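Local coordinates for protein hypothetical bacterial 6-phosphogluconolactonase (Bacteroides fragilis, PDB 3SCY) that probably hydrolyses 6-phosphogluconolactone to 6-phosphogluconate, as a putative lactonase with a seven-bladed beta-propeller fold, at residues 95-103 against 114-125. Numbering follows the deposited sequence.
Sequences QKTMGADPC and TANYSGGSITVF
Pro102 and Asn116 face each other as an antiparallel, non-hydrogen-bonded pair with CA atoms 4.0 Å apart, and Cys103 N donates to Ala115 O beside them. Tyr117 N donates to Asp101 O. Ala100 O then receives Gly119 N at 2.9 Å and, more weakly, Ser118 N, so the turn after strand 111-116 closes over the connection 97-101.

The side chain of Asn116 packs against this connection. Its CB approaches Ala100 O, and Asn116 OD1 sits 3.5 Å from Pro102 CB. Both amide hydrogens are used in the amide plane: ND2 donates to Ser121 OG and to Thr123 OG1, while OD1 accepts from Thr114 OG1. These three bonds fix the flip of the amide. Thr123 OG1 in turn donates to Thr97 O at 2.7 Å, in the carbonyl plane and on a lone pair. Thr123 chi1 of -56° puts OG1 beside its backbone N and CG2 anti to that N; both branches touch Thr97 O. A water joins Met98 O to Ser121 OG.

Phe125 meets the other end of the connection. Lys96 O lies at the ring edge, 3.3 Å from Phe125 CE2, and Thr97 CG2 touches CZ in the ring plane. Val77 of the preceding blade also packs on this ring. At the opposite end, Ser118 OG donates a short 2.5 Å bond to the anti lone pair of Asp101 OD2. The Tyr117 ring leads off from the contact, stacks on His156, and its OH hydrogen-bonds to Arg151.

Opposite Asn116 the hairpin carries a G1 beta bulge, made by Gly120 and Ser121. This is the inter-blade connection of a seven-bladed beta-propeller: the outermost strand 88-96 of one blade leads through 97-101 into the innermost strand 102-107 of the next.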
# COMPACT_ATOMS: atom_id res chain seq x y z
N GLN A 95 12.88 -14.95 -3.05
CA GLN A 95 12.19 -16.18 -2.69
C GLN A 95 10.85 -16.21 -3.39
O GLN A 95 10.19 -15.17 -3.48
CB GLN A 95 12.02 -16.36 -1.17
CG GLN A 95 13.31 -16.42 -0.35
CD GLN A 95 14.05 -17.74 -0.44
OE1 GLN A 95 13.71 -18.64 -1.23
NE2 GLN A 95 15.10 -17.88 0.36
N LYS A 96 10.40 -17.38 -3.83
CA LYS A 96 9.14 -17.53 -4.55
C LYS A 96 7.94 -17.46 -3.61
O LYS A 96 7.99 -17.98 -2.49
CB LYS A 96 9.15 -18.87 -5.33
CG LYS A 96 10.29 -18.98 -6.34
CD LYS A 96 10.21 -17.98 -7.52
CE LYS A 96 11.16 -18.31 -8.65
NZ LYS A 96 12.58 -18.03 -8.30
N THR A 97 6.86 -16.81 -4.05
CA THR A 97 5.66 -16.69 -3.23
C THR A 97 4.79 -17.92 -3.32
O THR A 97 3.95 -18.11 -2.44
CB THR A 97 4.82 -15.49 -3.67
OG1 THR A 97 4.54 -15.60 -5.06
CG2 THR A 97 5.50 -14.20 -3.39
N MSE A 98 4.87 -18.67 -4.45
CA MSE A 98 4.03 -19.83 -4.73
C MSE A 98 2.54 -19.39 -4.73
O MSE A 98 1.64 -20.14 -4.36
CB MSE A 98 4.33 -20.98 -3.77
CG MSE A 98 5.66 -21.66 -4.15
SE MSE A 98 6.39 -22.66 -2.72
CE MSE A 98 6.87 -21.23 -1.58
N GLY A 99 2.34 -18.17 -5.21
CA GLY A 99 1.05 -17.52 -5.34
C GLY A 99 1.22 -16.41 -6.34
O GLY A 99 2.07 -15.53 -6.15
N ALA A 100 0.47 -16.48 -7.43
CA ALA A 100 0.61 -15.55 -8.53
C ALA A 100 0.22 -14.12 -8.20
O ALA A 100 -0.70 -13.87 -7.41
CB ALA A 100 -0.20 -16.03 -9.72
N ASP A 101 0.94 -13.19 -8.83
CA ASP A 101 0.78 -11.74 -8.78
C ASP A 101 0.81 -11.14 -7.36
O ASP A 101 -0.12 -10.42 -6.96
CB ASP A 101 -0.46 -11.28 -9.57
CG ASP A 101 -0.28 -11.46 -11.07
OD1 ASP A 101 0.85 -11.26 -11.57
OD2 ASP A 101 -1.27 -11.83 -11.73
N PRO A 102 1.92 -11.34 -6.62
CA PRO A 102 2.06 -10.66 -5.32
C PRO A 102 2.00 -9.17 -5.58
O PRO A 102 2.68 -8.69 -6.48
CB PRO A 102 3.41 -11.17 -4.79
CG PRO A 102 4.18 -11.53 -6.07
CD PRO A 102 3.14 -12.10 -6.98
N CYS A 103 1.11 -8.44 -4.86
CA CYS A 103 0.87 -7.04 -5.22
C CYS A 103 0.91 -6.10 -4.03
O CYS A 103 0.68 -4.89 -4.18
CB CYS A 103 -0.48 -6.93 -5.92
SG CYS A 103 -1.88 -7.36 -4.85
N THR A 114 2.94 -11.38 1.97
CA THR A 114 2.46 -10.86 0.69
C THR A 114 0.97 -11.10 0.51
O THR A 114 0.44 -12.13 0.95
CB THR A 114 3.21 -11.48 -0.51
OG1 THR A 114 2.93 -12.88 -0.59
CG2 THR A 114 4.69 -11.25 -0.46
N ALA A 115 0.35 -10.25 -0.32
CA ALA A 115 -1.00 -10.45 -0.83
C ALA A 115 -0.85 -10.89 -2.27
O ALA A 115 -0.36 -10.12 -3.11
CB ALA A 115 -1.81 -9.16 -0.73
N ASN A 116 -1.27 -12.13 -2.59
CA ASN A 116 -1.10 -12.66 -3.94
C ASN A 116 -2.42 -12.53 -4.67
O ASN A 116 -3.38 -13.24 -4.37
CB ASN A 116 -0.59 -14.11 -3.92
CG ASN A 116 0.60 -14.28 -3.01
OD1 ASN A 116 1.48 -13.40 -2.92
ND2 ASN A 116 0.62 -15.38 -2.29
N TYR A 117 -2.46 -11.56 -5.60
CA TYR A 117 -3.69 -11.21 -6.30
C TYR A 117 -4.26 -12.35 -7.11
O TYR A 117 -5.46 -12.64 -7.03
CB TYR A 117 -3.46 -9.98 -7.20
CG TYR A 117 -4.72 -9.49 -7.87
CD1 TYR A 117 -5.57 -8.60 -7.23
CD2 TYR A 117 -5.11 -9.99 -9.12
CE1 TYR A 117 -6.74 -8.16 -7.83
CE2 TYR A 117 -6.29 -9.56 -9.72
CZ TYR A 117 -7.09 -8.64 -9.07
OH TYR A 117 -8.26 -8.20 -9.66
N SER A 118 -3.44 -12.96 -7.94
CA SER A 118 -3.94 -14.00 -8.84
C SER A 118 -3.90 -15.38 -8.19
O SER A 118 -4.68 -16.26 -8.57
CB SER A 118 -3.19 -13.98 -10.15
OG SER A 118 -3.44 -12.74 -10.80
N GLY A 119 -3.05 -15.55 -7.19
CA GLY A 119 -2.98 -16.78 -6.43
C GLY A 119 -4.13 -16.89 -5.44
O GLY A 119 -4.42 -17.98 -4.96
N GLY A 120 -4.76 -15.74 -5.10
CA GLY A 120 -5.85 -15.67 -4.12
C GLY A 120 -5.38 -16.29 -2.82
O GLY A 120 -6.00 -17.21 -2.28
N SER A 121 -4.22 -15.84 -2.36
CA SER A 121 -3.54 -16.38 -1.21
C SER A 121 -2.65 -15.31 -0.60
O SER A 121 -2.48 -14.22 -1.18
CB SER A 121 -2.69 -17.59 -1.62
OG SER A 121 -1.72 -17.20 -2.59
N ILE A 122 -2.05 -15.65 0.55
CA ILE A 122 -1.06 -14.83 1.20
C ILE A 122 0.13 -15.72 1.54
O ILE A 122 -0.04 -16.93 1.83
CB ILE A 122 -1.56 -14.04 2.44
CG1 ILE A 122 -2.03 -14.98 3.57
CG2 ILE A 122 -2.65 -13.04 2.02
CD1 ILE A 122 -2.40 -14.23 4.88
N THR A 123 1.32 -15.18 1.42
CA THR A 123 2.55 -15.94 1.69
C THR A 123 3.33 -15.28 2.82
O THR A 123 3.49 -14.07 2.85
CB THR A 123 3.42 -16.06 0.40
OG1 THR A 123 2.63 -16.63 -0.63
CG2 THR A 123 4.65 -16.96 0.62
N VAL A 124 3.85 -16.11 3.75
CA VAL A 124 4.65 -15.65 4.87
C VAL A 124 6.09 -16.08 4.63
O VAL A 124 6.32 -17.26 4.31
CB VAL A 124 4.12 -16.27 6.21
CG1 VAL A 124 4.97 -15.85 7.41
CG2 VAL A 124 2.66 -15.90 6.44
N PHE A 125 7.04 -15.14 4.83
CA PHE A 125 8.47 -15.44 4.76
C PHE A 125 9.14 -15.01 6.04
O PHE A 125 9.08 -13.82 6.35
CB PHE A 125 9.17 -14.70 3.59
CG PHE A 125 8.62 -14.89 2.20
CD1 PHE A 125 7.57 -14.11 1.75
CD2 PHE A 125 9.19 -15.81 1.33
CE1 PHE A 125 7.08 -14.25 0.46
CE2 PHE A 125 8.67 -15.98 0.05
CZ PHE A 125 7.62 -15.19 -0.39
O HOH W 1 -1.17 -19.60 -3.78